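Gentamicin resistance protein (Enterococcus gallinarum, PDB 6CTZ) probably phosphorylates the 2''-hydroxyl of aminoglycosides such as kanamycin at the expense of a guanine nucleotide, conferring resistance to gentamicin and related antibiotics. Local coordinates at residues Asn143-Leu148 against Ser259-Phe264; Asp154-Leu159 against Ser268-Gly273; Asp166-Arg171 against Glu287-Asp292; Val228-Leu231 against Leu237-Arg240. The protein carries 2 engineered substitutions. All blocks are in the same frame, centred on the assembly; numbering follows the deposited sequence. Where two conformers were deposited one is given.

Going along the chain from the N terminus, 143-148 and 154-159 come first, on and just beyond helix 141-155, and 166-171 follows on helix 162-176. Their partners return more than a hundred residues later in the same order, so interactions 1, 2 and 3 close three long loops that all cross one another. Together they tie this earlier helical pair to helices 251-276 and 279-296 at the C terminus. Interaction 4 is local, joining the consecutive helices 228-234 and 236-246, and lies within all three long loops. Leu148 touches Leu271 between interactions 1 and 2, Thr263 bonds Asp292 between 1 and 3, and interactions 2, 3 and 4 each contribute a residue to the kanamycin pocket.

Interaction 1 (Asn143-Leu148 against Ser259-Phe264); sequences NKILLL and SLFVTF
Ile145 is the bump of this contact, and the hollow it fills lies between two phenylalanine rings, Phe261 and Phe264. Its two branches divide the work. CG2 lies over one face of the Phe264 ring, a CH-pi contact 4.1 Å from CG2 to the ring centroid. The longer branch, with CG1 beside the backbone N (chi1 -68°), carries CD1 past the same ring, where it meets Phe264 CD2 at 3.8 Å and goes on to Phe261 CE1 at 4.0 Å. The carbonyl oxygen of Leu260 lies on the opposite face of Phe264, likewise toward the rim. The two segments run at 41° to each other in the helical lobe of this kinase-like phosphotransferase, and their axes are 12.1 Å apart at the closest, a gap filled by the isoleucine and the rings, side chain against side chain. One turn further along, Leu148 is a second, smaller bump: its CD2 presses on Phe264 CB at 3.7 Å, at the root of the ring. Leu148 also touches Val267 and, through CD1, Leu271. Phe172 of helix 162-176 stacks on Phe264, while Phe261 meets Tyr225.

Interaction 2 (Asp154-Leu159 against Ser268-Gly273); sequences DQVFPL and SYLLEG. With KAN (kanamycin a), chain E.
The carbonyl O of Val156, a residue packed against Leu270 and Leu271, accepts a 2.9 Å hydrogen bond from Leu159 N. This i to i+3 bond tightens the chain into a short 3-10 turn just after helix 141-155. Across the contact everything is apolar or nearly so. Val156 divides its methyls between two leucines: CG1, anti to the backbone N (chi1 170°), meets Leu270 CD2 tip to tip at 3.7 Å, whereas the Val156 and Leu271 side chains cross at about a right angle, with Val156 CG2 3.8 Å from Leu271 CD2. That same Leu271 CD2 lies over the flat of the Gln155 amide, 3.7 Å from OE1, with the amide carbon and nitrogen scarcely farther away, so a methyl packs on a polar group without bonding to it. Helix 251-276 is a central element of the helical lobe in this APH-family enzyme, and it works on two sides here. Its leucines pack on Val156 and Gln155, while Tyr269 belongs to the kanamycin pocket. One face of the Tyr269 ring carries a sugar of the antibiotic, with kanamycin C2 3.8 Å above the ring plane over its centre and O5 3.4 Å from Tyr269 CE1. Glu284 takes the hydroxyl of Tyr269 in a hydrogen bond, and Trp281 meets its ring at a slant. Leu270 is packed further by Ile286 and Leu289 of helix 279-296.

Interaction 3 (Asp166-Arg171 against Glu287-Asp292); sequences DYLTLR and ELLEED. With KAN (kanamycin a), chain E.
Tyr167 and Asp292 both set CG anti to the backbone N (chi1 167° in the tyrosine), and these torsions send a phenol and a carboxylate from helices 162-176 and 279-296 to a common point. There Tyr167 OH donates a short hydrogen bond, 2.6 Å, to Asp292 OD2. The oxygen lies near the plane of the phenol ring, at its edge, but the hydroxyl reaches it from above the carboxylate plane, 42° out of it; the two planes are turned 61° apart. Arg171 CG lies over one face of the Tyr167 ring toward the rim, 3.6 Å above the plane. Beside this polar pair Leu168 and Leu289 cross at about a right angle, meeting through their CD1 methyls at 4.2 Å, and Leu289 continues onto Leu270 of helix 251-276. Leu288, next to Leu289 in the chain, belongs to the kanamycin pocket, its CD1 3.4 Å from kanamycin O7. Thr263 OG1 joins in, bonded to Asp292 OD2 and Arg171 NE, and Asn296 ND2 bonds the Tyr167 hydroxyl. With two hydrogen bonds on one buried oxygen, and Arg171 NE 4.6 Å from OD2 as a charge without a direct bond, Asp292 is probably held as the anion.

Interaction 4 (Val228-Leu231 against Leu237-Arg240); sequences VYLL and LFTR. With KAN (kanamycin a), chain E.
Leu230, followed outward from its backbone, meets helix 236-246 at both ends of its side chain. CB lies 3.5 Å from Thr239 OG1. CG sits beside the backbone N (chi1 -64°), and from there CD2 reaches the edge of the Phe238 ring, near its plane and 4.3 Å from CE2; Phe238 itself is backed by Ala113 and Leu116 of helix 106-125. The closest approach belongs to the threonine hydroxyl, which stands over the flat of the peptide between Leu230 and Leu231: OG1 is 3.0 Å from Leu230 C and 3.1 Å from Leu231 N. Neither Leu230 O nor that N-H is aimed properly at it, so this is close packing. These are two consecutive helices folded against each other across a very short link in the C-terminal lobe. On the far side of helix 228-234, the Tyr229 ring lies between Val228 CG1 on one face and kanamycin C7 on the other, 3.7 Å above its plane, while Asp265 bonds its hydroxyl. Chemically, Thr239 OG1 is satisfied by Gly235 O, in the link between the two helices, and meets the Leu230-Leu231 peptide as packing, so the contact rests on fit.

Interaction 1 (Asn143-Leu148 against Ser259-Phe264)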
# COMPACT_ATOMS: atom_id res chain seq x y z
N ASN A 143 -2.11 -11.32 -15.20
CA ASN A 143 -3.33 -10.91 -15.88
C ASN A 143 -3.68 -9.45 -15.57
O ASN A 143 -4.20 -8.74 -16.43
CB ASN A 143 -4.48 -11.84 -15.49
CG ASN A 143 -5.80 -11.40 -16.07
OD1 ASN A 143 -6.03 -11.54 -17.27
ND2 ASN A 143 -6.67 -10.87 -15.23
N LYS A 144 -3.40 -8.99 -14.35
CA LYS A 144 -3.66 -7.59 -14.00
C LYS A 144 -2.80 -6.66 -14.86
O LYS A 144 -3.28 -5.62 -15.33
CB LYS A 144 -3.38 -7.37 -12.52
CG LYS A 144 -3.68 -5.96 -12.01
CD LYS A 144 -3.51 -5.89 -10.50
CE LYS A 144 -3.94 -4.53 -9.96
NZ LYS A 144 -3.90 -4.48 -8.47
N ILE A 145 -1.54 -7.02 -15.08
CA ILE A 145 -0.66 -6.18 -15.89
C ILE A 145 -1.05 -6.25 -17.36
O ILE A 145 -0.93 -5.25 -18.09
CB ILE A 145 0.80 -6.56 -15.61
CG1 ILE A 145 1.16 -6.15 -14.17
CG2 ILE A 145 1.76 -5.94 -16.64
CD1 ILE A 145 2.41 -6.81 -13.61
N LEU A 146 -1.55 -7.40 -17.82
CA LEU A 146 -2.07 -7.48 -19.18
C LEU A 146 -3.23 -6.50 -19.38
O LEU A 146 -3.26 -5.75 -20.36
CB LEU A 146 -2.51 -8.91 -19.47
CG LEU A 146 -3.16 -9.15 -20.84
CD1 LEU A 146 -2.18 -8.84 -21.95
CD2 LEU A 146 -3.66 -10.58 -20.94
N LEU A 147 -4.19 -6.50 -18.44
CA LEU A 147 -5.30 -5.56 -18.53
C LEU A 147 -4.80 -4.11 -18.48
O LEU A 147 -5.33 -3.25 -19.19
CB LEU A 147 -6.29 -5.82 -17.39
CG LEU A 147 -7.02 -7.16 -17.47
CD1 LEU A 147 -7.86 -7.38 -16.22
CD2 LEU A 147 -7.88 -7.21 -18.72
N LEU A 148 -3.80 -3.84 -17.65
CA LEU A 148 -3.23 -2.50 -17.59
C LEU A 148 -2.64 -2.09 -18.93
O LEU A 148 -2.86 -0.97 -19.39
CB LEU A 148 -2.16 -2.44 -16.50
CG LEU A 148 -1.49 -1.08 -16.29
CD1 LEU A 148 -2.50 -0.08 -15.76
CD2 LEU A 148 -0.31 -1.20 -15.34
N SER A 259 11.48 -2.93 -10.41
CA SER A 259 11.49 -1.68 -11.16
C SER A 259 10.44 -1.69 -12.26
O SER A 259 9.88 -0.64 -12.60
CB SER A 259 12.88 -1.41 -11.72
OG SER A 259 13.12 -2.14 -12.91
N LEU A 260 10.16 -2.87 -12.84
CA LEU A 260 9.06 -2.98 -13.79
C LEU A 260 7.73 -2.68 -13.11
O LEU A 260 6.90 -1.92 -13.64
CB LEU A 260 9.06 -4.36 -14.45
CG LEU A 260 10.24 -4.59 -15.41
CD1 LEU A 260 10.46 -6.09 -15.65
CD2 LEU A 260 10.05 -3.86 -16.73
N PHE A 261 7.50 -3.25 -11.91
CA PHE A 261 6.32 -2.88 -11.14
C PHE A 261 6.26 -1.38 -10.89
O PHE A 261 5.17 -0.79 -10.89
CB PHE A 261 6.31 -3.60 -9.78
CG PHE A 261 6.14 -5.10 -9.86
CD1 PHE A 261 5.54 -5.71 -10.95
CD2 PHE A 261 6.57 -5.90 -8.81
CE1 PHE A 261 5.38 -7.08 -10.99
CE2 PHE A 261 6.43 -7.26 -8.85
CZ PHE A 261 5.83 -7.86 -9.94
N VAL A 262 7.41 -0.74 -10.64
CA VAL A 262 7.41 0.71 -10.43
C VAL A 262 6.94 1.44 -11.68
O VAL A 262 6.15 2.39 -11.60
CB VAL A 262 8.78 1.21 -9.95
CG1 VAL A 262 8.82 2.73 -9.93
CG2 VAL A 262 9.09 0.68 -8.56
N THR A 263 7.42 1.02 -12.86
CA THR A 263 6.92 1.60 -14.11
C THR A 263 5.41 1.45 -14.20
O THR A 263 4.70 2.41 -14.52
CB THR A 263 7.58 0.92 -15.32
OG1 THR A 263 9.00 1.08 -15.27
CG2 THR A 263 7.03 1.52 -16.64
N PHE A 264 4.90 0.25 -13.92
CA PHE A 264 3.46 0.04 -14.04
C PHE A 264 2.70 0.87 -13.01
O PHE A 264 1.59 1.34 -13.30
CB PHE A 264 3.14 -1.45 -13.90
CG PHE A 264 3.92 -2.33 -14.86
CD1 PHE A 264 4.35 -1.84 -16.09
CD2 PHE A 264 4.25 -3.63 -14.51
CE1 PHE A 264 5.08 -2.64 -16.96
CE2 PHE A 264 4.98 -4.43 -15.37
CZ PHE A 264 5.39 -3.94 -16.60

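Interaction 2 (Asp154-Leu159 against Ser268-Gly273)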
# COMPACT_ATOMS: atom_id res chain seq x y z
N ASP A 154 -5.04 2.50 -24.96
CA ASP A 154 -6.24 3.25 -25.18
C ASP A 154 -6.30 4.66 -24.60
O ASP A 154 -6.69 5.60 -25.25
CB ASP A 154 -7.31 2.45 -24.47
CG ASP A 154 -8.63 2.92 -24.76
OD1 ASP A 154 -8.86 3.15 -25.93
OD2 ASP A 154 -9.45 3.09 -23.84
N GLN A 155 -5.91 4.79 -23.35
CA GLN A 155 -6.09 6.05 -22.65
C GLN A 155 -4.81 6.86 -22.48
O GLN A 155 -4.88 8.08 -22.33
CB GLN A 155 -6.67 5.79 -21.25
CG GLN A 155 -7.89 4.89 -21.26
CD GLN A 155 -8.46 4.70 -19.87
OE1 GLN A 155 -8.70 5.67 -19.15
NE2 GLN A 155 -8.67 3.45 -19.49
N VAL A 156 -3.65 6.22 -22.51
CA VAL A 156 -2.39 6.88 -22.17
C VAL A 156 -1.54 7.14 -23.40
O VAL A 156 -1.01 8.24 -23.56
CB VAL A 156 -1.62 6.08 -21.10
CG1 VAL A 156 -0.22 6.64 -20.93
CG2 VAL A 156 -2.38 6.08 -19.77
N PHE A 157 -1.41 6.15 -24.27
CA PHE A 157 -0.57 6.33 -25.46
C PHE A 157 -0.83 7.61 -26.26
O PHE A 157 0.08 8.27 -26.61
CB PHE A 157 -0.59 5.11 -26.38
CG PHE A 157 0.22 3.94 -25.87
CD1 PHE A 157 0.89 4.00 -24.69
CD2 PHE A 157 0.24 2.78 -26.57
CE1 PHE A 157 1.62 2.93 -24.24
CE2 PHE A 157 0.96 1.70 -26.14
CZ PHE A 157 1.65 1.78 -24.97
N PRO A 158 -2.11 7.99 -26.50
CA PRO A 158 -2.33 9.23 -27.26
C PRO A 158 -1.66 10.45 -26.66
O PRO A 158 -1.33 11.39 -27.39
CB PRO A 158 -3.86 9.37 -27.24
CG PRO A 158 -4.35 7.97 -27.16
CD PRO A 158 -3.37 7.26 -26.26
N LEU A 159 -1.43 10.46 -25.34
CA LEU A 159 -0.85 11.62 -24.68
C LEU A 159 0.67 11.65 -24.77
O LEU A 159 1.28 12.64 -24.34
CB LEU A 159 -1.26 11.64 -23.20
CG LEU A 159 -2.69 11.26 -22.82
CD1 LEU A 159 -2.90 11.39 -21.32
CD2 LEU A 159 -3.72 12.09 -23.58
N SER A 268 -0.35 3.47 -13.67
CA SER A 268 -1.54 3.41 -12.88
C SER A 268 -1.88 4.75 -12.26
O SER A 268 -3.01 5.11 -12.21
CB SER A 268 -1.40 2.40 -11.77
OG SER A 268 -1.44 1.10 -12.24
N TYR A 269 -0.88 5.46 -11.79
CA TYR A 269 -1.07 6.77 -11.20
C TYR A 269 -1.63 7.75 -12.22
O TYR A 269 -2.56 8.51 -11.93
CB TYR A 269 0.26 7.27 -10.64
CG TYR A 269 0.17 8.56 -9.88
CD1 TYR A 269 -0.47 8.62 -8.65
CD2 TYR A 269 0.76 9.72 -10.37
CE1 TYR A 269 -0.54 9.81 -7.94
CE2 TYR A 269 0.70 10.91 -9.66
CZ TYR A 269 0.04 10.95 -8.45
OH TYR A 269 -0.02 12.13 -7.74
N LEU A 270 -1.08 7.74 -13.44
CA LEU A 270 -1.62 8.58 -14.51
C LEU A 270 -3.05 8.20 -14.84
O LEU A 270 -3.90 9.07 -15.04
CB LEU A 270 -0.73 8.48 -15.74
CG LEU A 270 -1.23 9.22 -16.98
CD1 LEU A 270 -1.47 10.69 -16.65
CD2 LEU A 270 -0.23 9.07 -18.10
N LEU A 271 -3.35 6.89 -14.90
CA LEU A 271 -4.72 6.47 -15.21
C LEU A 271 -5.71 6.97 -14.17
O LEU A 271 -6.85 7.31 -14.51
CB LEU A 271 -4.78 4.95 -15.33
CG LEU A 271 -4.34 4.40 -16.69
CD1 LEU A 271 -4.22 2.89 -16.61
CD2 LEU A 271 -5.34 4.80 -17.76
N GLU A 272 -5.30 7.02 -12.90
CA GLU A 272 -6.17 7.57 -11.87
C GLU A 272 -6.43 9.05 -12.11
O GLU A 272 -7.56 9.53 -11.91
CB GLU A 272 -5.55 7.36 -10.49
CG GLU A 272 -5.50 5.91 -10.04
CD GLU A 272 -6.83 5.41 -9.49
OE1 GLU A 272 -6.96 4.19 -9.30
OE2 GLU A 272 -7.73 6.24 -9.25
N GLY A 273 -5.41 9.79 -12.54
CA GLY A 273 -5.62 11.20 -12.86
C GLY A 273 -6.53 11.39 -14.06
O GLY A 273 -7.35 12.31 -14.09
C1 KAN E . 2.34 8.10 -6.42
C2 KAN E . 3.27 8.17 -7.63
C3 KAN E . 4.58 8.82 -7.23
C4 KAN E . 4.25 10.20 -6.69
C5 KAN E . 3.29 10.12 -5.51
C6 KAN E . 2.89 11.51 -5.01
C7 KAN E . 1.41 4.57 -2.58
C8 KAN E . 0.36 5.25 -3.44
C9 KAN E . 1.02 5.85 -4.69
C10 KAN E . 2.15 6.81 -4.33
C11 KAN E . 3.16 6.13 -3.41
C12 KAN E . 2.49 5.56 -2.16
C13 KAN E . -1.89 4.69 -4.16
C14 KAN E . -2.95 3.71 -3.68
C15 KAN E . -2.68 2.35 -4.31
C16 KAN E . -2.65 2.48 -5.83
C17 KAN E . -1.64 3.55 -6.22
C18 KAN E . -1.70 3.77 -7.73
N1 KAN E . 1.93 11.34 -3.93
N2 KAN E . 4.22 7.05 -3.01
N3 KAN E . 0.77 3.98 -1.40
N4 KAN E . -3.68 1.35 -3.93
O5 KAN E . 2.11 9.37 -5.81
O6 KAN E . 3.51 6.84 -8.12
O7 KAN E . 5.46 8.93 -8.35
O8 KAN E . 5.46 10.83 -6.28
O9 KAN E . 2.91 7.17 -5.49
O10 KAN E . 0.03 6.59 -5.43
O11 KAN E . -0.59 4.24 -3.78
O12 KAN E . -1.95 4.77 -5.58
O13 KAN E . -2.91 3.68 -2.25
O14 KAN E . -2.26 1.25 -6.46
O15 KAN E . -0.75 4.77 -8.09

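Interaction 3 (Asp166-Arg171 against Glu287-Asp292)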
# COMPACT_ATOMS: atom_id res chain seq x y z
N ASP A 166 7.23 3.91 -26.92
CA ASP A 166 8.15 2.81 -27.19
C ASP A 166 8.76 2.28 -25.90
O ASP A 166 8.91 1.06 -25.73
CB ASP A 166 9.26 3.25 -28.15
CG ASP A 166 8.74 3.64 -29.53
OD1 ASP A 166 7.60 3.27 -29.88
OD2 ASP A 166 9.50 4.31 -30.26
N TYR A 167 9.14 3.18 -24.99
CA TYR A 167 9.67 2.77 -23.69
C TYR A 167 8.66 1.96 -22.90
O TYR A 167 8.97 0.89 -22.37
CB TYR A 167 10.11 4.01 -22.90
CG TYR A 167 10.40 3.74 -21.44
CD1 TYR A 167 11.58 3.13 -21.05
CD2 TYR A 167 9.48 4.10 -20.45
CE1 TYR A 167 11.85 2.88 -19.71
CE2 TYR A 167 9.75 3.85 -19.11
CZ TYR A 167 10.94 3.24 -18.75
OH TYR A 167 11.21 2.99 -17.43
N LEU A 168 7.42 2.44 -22.82
CA LEU A 168 6.41 1.71 -22.06
C LEU A 168 6.13 0.34 -22.67
O LEU A 168 5.96 -0.64 -21.94
CB LEU A 168 5.13 2.53 -21.92
CG LEU A 168 5.22 3.74 -20.99
CD1 LEU A 168 3.88 4.44 -20.97
CD2 LEU A 168 5.63 3.33 -19.58
N THR A 169 6.04 0.25 -23.99
CA THR A 169 5.82 -1.05 -24.61
C THR A 169 6.97 -2.01 -24.29
O THR A 169 6.74 -3.19 -24.02
CB THR A 169 5.68 -0.88 -26.12
OG1 THR A 169 4.54 -0.05 -26.39
CG2 THR A 169 5.50 -2.24 -26.80
N LEU A 170 8.20 -1.50 -24.31
CA LEU A 170 9.36 -2.30 -23.93
C LEU A 170 9.23 -2.82 -22.51
O LEU A 170 9.51 -3.99 -22.24
CB LEU A 170 10.63 -1.45 -24.06
CG LEU A 170 11.92 -2.07 -23.51
CD1 LEU A 170 12.32 -3.33 -24.26
CD2 LEU A 170 13.03 -1.04 -23.53
N ARG A 171 8.82 -1.95 -21.58
CA ARG A 171 8.71 -2.36 -20.18
C ARG A 171 7.62 -3.41 -20.00
O ARG A 171 7.82 -4.42 -19.31
CB ARG A 171 8.44 -1.14 -19.30
CG ARG A 171 9.53 -0.07 -19.37
CD ARG A 171 10.81 -0.54 -18.69
NE ARG A 171 10.73 -0.40 -17.23
CZ ARG A 171 11.72 -0.73 -16.40
NH1 ARG A 171 12.86 -1.25 -16.86
NH2 ARG A 171 11.57 -0.55 -15.09
N GLU A 287 4.76 13.60 -16.40
CA GLU A 287 6.12 13.92 -16.00
C GLU A 287 6.77 12.76 -15.25
O GLU A 287 7.97 12.49 -15.43
CB GLU A 287 6.12 15.19 -15.14
CG GLU A 287 7.46 15.89 -15.04
CD GLU A 287 7.34 17.27 -14.41
OE1 GLU A 287 8.38 17.89 -14.14
OE2 GLU A 287 6.19 17.72 -14.20
N LEU A 288 6.01 12.06 -14.40
CA LEU A 288 6.55 10.92 -13.68
C LEU A 288 6.94 9.80 -14.64
O LEU A 288 7.93 9.09 -14.40
CB LEU A 288 5.55 10.43 -12.64
CG LEU A 288 5.37 11.39 -11.46
CD1 LEU A 288 4.14 11.01 -10.64
CD2 LEU A 288 6.62 11.39 -10.59
N LEU A 289 6.17 9.61 -15.71
CA LEU A 289 6.53 8.61 -16.71
C LEU A 289 7.83 8.97 -17.40
O LEU A 289 8.69 8.10 -17.61
CB LEU A 289 5.40 8.45 -17.74
CG LEU A 289 4.13 7.73 -17.30
CD1 LEU A 289 3.13 7.70 -18.45
CD2 LEU A 289 4.45 6.32 -16.84
N GLU A 290 7.99 10.24 -17.78
CA GLU A 290 9.25 10.68 -18.38
C GLU A 290 10.42 10.47 -17.42
O GLU A 290 11.50 10.04 -17.84
CB GLU A 290 9.14 12.15 -18.79
CG GLU A 290 8.06 12.42 -19.84
CD GLU A 290 7.96 13.89 -20.21
OE1 GLU A 290 8.11 14.21 -21.41
OE2 GLU A 290 7.74 14.73 -19.32
N GLU A 291 10.21 10.75 -16.13
CA GLU A 291 11.28 10.55 -15.15
C GLU A 291 11.60 9.07 -14.96
O GLU A 291 12.77 8.71 -14.76
CB GLU A 291 10.90 11.20 -13.82
CG GLU A 291 10.70 12.70 -13.92
CD GLU A 291 10.42 13.35 -12.58
OE1 GLU A 291 10.67 14.57 -12.45
OE2 GLU A 291 9.96 12.65 -11.66
N ASP A 292 10.59 8.21 -15.01
CA ASP A 292 10.83 6.77 -14.91
C ASP A 292 11.77 6.30 -16.02
O ASP A 292 12.73 5.56 -15.77
CB ASP A 292 9.50 6.02 -14.98
CG ASP A 292 9.64 4.56 -14.61
OD1 ASP A 292 9.76 4.26 -13.41
OD2 ASP A 292 9.59 3.70 -15.52
C1 KAN E . 2.34 8.10 -6.42
C2 KAN E . 3.27 8.17 -7.63
C3 KAN E . 4.58 8.82 -7.23
C4 KAN E . 4.25 10.20 -6.69
C5 KAN E . 3.29 10.12 -5.51
C6 KAN E . 2.89 11.51 -5.01
C7 KAN E . 1.41 4.57 -2.58
C8 KAN E . 0.36 5.25 -3.44
C9 KAN E . 1.02 5.85 -4.69
C10 KAN E . 2.15 6.81 -4.33
C11 KAN E . 3.16 6.13 -3.41
C12 KAN E . 2.49 5.56 -2.16
C13 KAN E . -1.89 4.69 -4.16
C14 KAN E . -2.95 3.71 -3.68
C15 KAN E . -2.68 2.35 -4.31
C16 KAN E . -2.65 2.48 -5.83
C17 KAN E . -1.64 3.55 -6.22
C18 KAN E . -1.70 3.77 -7.73
N1 KAN E . 1.93 11.34 -3.93
N2 KAN E . 4.22 7.05 -3.01
N3 KAN E . 0.77 3.98 -1.40
N4 KAN E . -3.68 1.35 -3.93
O5 KAN E . 2.11 9.37 -5.81
O6 KAN E . 3.51 6.84 -8.12
O7 KAN E . 5.46 8.93 -8.35
O8 KAN E . 5.46 10.83 -6.28
O9 KAN E . 2.91 7.17 -5.49
O10 KAN E . 0.03 6.59 -5.43
O11 KAN E . -0.59 4.24 -3.78
O12 KAN E . -1.95 4.77 -5.58
O13 KAN E . -2.91 3.68 -2.25
O14 KAN E . -2.26 1.25 -6.46
O15 KAN E . -0.75 4.77 -8.09

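Interaction 4 (Val228-Leu231 against Leu237-Arg240)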
# COMPACT_ATOMS: atom_id res chain seq x y z
N VAL A 228 7.40 -2.78 -4.09
CA VAL A 228 7.27 -1.71 -5.09
C VAL A 228 7.47 -0.32 -4.49
O VAL A 228 8.19 0.51 -5.07
CB VAL A 228 5.96 -1.83 -5.90
CG1 VAL A 228 4.73 -1.63 -5.04
CG2 VAL A 228 5.95 -0.82 -7.06
N TYR A 229 6.84 -0.04 -3.34
CA TYR A 229 6.97 1.28 -2.74
C TYR A 229 8.19 1.41 -1.85
O TYR A 229 8.65 2.53 -1.62
CB TYR A 229 5.68 1.71 -2.02
CG TYR A 229 4.51 1.69 -2.97
CD1 TYR A 229 4.47 2.54 -4.08
CD2 TYR A 229 3.45 0.81 -2.78
CE1 TYR A 229 3.42 2.49 -4.98
CE2 TYR A 229 2.40 0.76 -3.68
CZ TYR A 229 2.39 1.60 -4.77
OH TYR A 229 1.35 1.55 -5.66
N LEU A 230 8.76 0.30 -1.39
CA LEU A 230 10.10 0.38 -0.83
C LEU A 230 11.07 0.92 -1.87
O LEU A 230 11.88 1.81 -1.59
CB LEU A 230 10.55 -1.00 -0.31
CG LEU A 230 9.73 -1.56 0.85
CD1 LEU A 230 10.37 -2.84 1.39
CD2 LEU A 230 9.51 -0.54 1.96
N LEU A 231 10.99 0.41 -3.10
CA LEU A 231 11.89 0.89 -4.14
C LEU A 231 11.56 2.33 -4.53
O LEU A 231 12.45 3.19 -4.59
CB LEU A 231 11.83 -0.04 -5.35
CG LEU A 231 12.82 0.30 -6.49
CD1 LEU A 231 14.25 0.38 -5.98
CD2 LEU A 231 12.71 -0.71 -7.63
N LEU A 237 18.90 1.34 -2.26
CA LEU A 237 19.82 0.85 -1.24
C LEU A 237 19.07 0.23 -0.07
O LEU A 237 19.38 -0.88 0.38
CB LEU A 237 20.76 1.96 -0.77
CG LEU A 237 21.93 2.23 -1.71
CD1 LEU A 237 22.71 3.44 -1.23
CD2 LEU A 237 22.85 1.02 -1.79
N PHE A 238 18.04 0.94 0.42
CA PHE A 238 17.25 0.40 1.52
C PHE A 238 16.51 -0.86 1.09
O PHE A 238 16.44 -1.84 1.85
CB PHE A 238 16.26 1.45 2.02
CG PHE A 238 15.40 0.96 3.14
CD1 PHE A 238 15.87 0.95 4.44
CD2 PHE A 238 14.12 0.47 2.89
CE1 PHE A 238 15.09 0.49 5.47
CE2 PHE A 238 13.34 0.01 3.93
CZ PHE A 238 13.83 0.02 5.22
N THR A 239 15.94 -0.85 -0.12
CA THR A 239 15.22 -2.02 -0.60
C THR A 239 16.13 -3.24 -0.65
O THR A 239 15.72 -4.34 -0.25
CB THR A 239 14.62 -1.71 -1.97
OG1 THR A 239 13.68 -0.63 -1.84
CG2 THR A 239 13.89 -2.90 -2.53
N ARG A 240 17.37 -3.06 -1.12
CA ARG A 240 18.31 -4.17 -1.17
C ARG A 240 18.65 -4.69 0.22
O ARG A 240 18.90 -5.88 0.39
CB ARG A 240 19.57 -3.75 -1.92
CG ARG A 240 19.39 -3.71 -3.42
CD ARG A 240 20.63 -3.12 -4.11
NE ARG A 240 20.56 -3.24 -5.57
CZ ARG A 240 21.00 -4.29 -6.25
NH1 ARG A 240 21.54 -5.32 -5.61
NH2 ARG A 240 20.89 -4.32 -7.57
C1 KAN E . 2.34 8.10 -6.42
C2 KAN E . 3.27 8.17 -7.63
C3 KAN E . 4.58 8.82 -7.23
C4 KAN E . 4.25 10.20 -6.69
C5 KAN E . 3.29 10.12 -5.51
C6 KAN E . 2.89 11.51 -5.01
C7 KAN E . 1.41 4.57 -2.58
C8 KAN E . 0.36 5.25 -3.44
C9 KAN E . 1.02 5.85 -4.69
C10 KAN E . 2.15 6.81 -4.33
C11 KAN E . 3.16 6.13 -3.41
C12 KAN E . 2.49 5.56 -2.16
C13 KAN E . -1.89 4.69 -4.16
C14 KAN E . -2.95 3.71 -3.68
C15 KAN E . -2.68 2.35 -4.31
C16 KAN E . -2.65 2.48 -5.83
C17 KAN E . -1.64 3.55 -6.22
C18 KAN E . -1.70 3.77 -7.73
N1 KAN E . 1.93 11.34 -3.93
N2 KAN E . 4.22 7.05 -3.01
N3 KAN E . 0.77 3.98 -1.40
N4 KAN E . -3.68 1.35 -3.93
O5 KAN E . 2.11 9.37 -5.81
O6 KAN E . 3.51 6.84 -8.12
O7 KAN E . 5.46 8.93 -8.35
O8 KAN E . 5.46 10.83 -6.28
O9 KAN E . 2.91 7.17 -5.49
O10 KAN E . 0.03 6.59 -5.43
O11 KAN E . -0.59 4.24 -3.78
O12 KAN E . -1.95 4.77 -5.58
O13 KAN E . -2.91 3.68 -2.25
O14 KAN E . -2.26 1.25 -6.46
O15 KAN E . -0.75 4.77 -8.09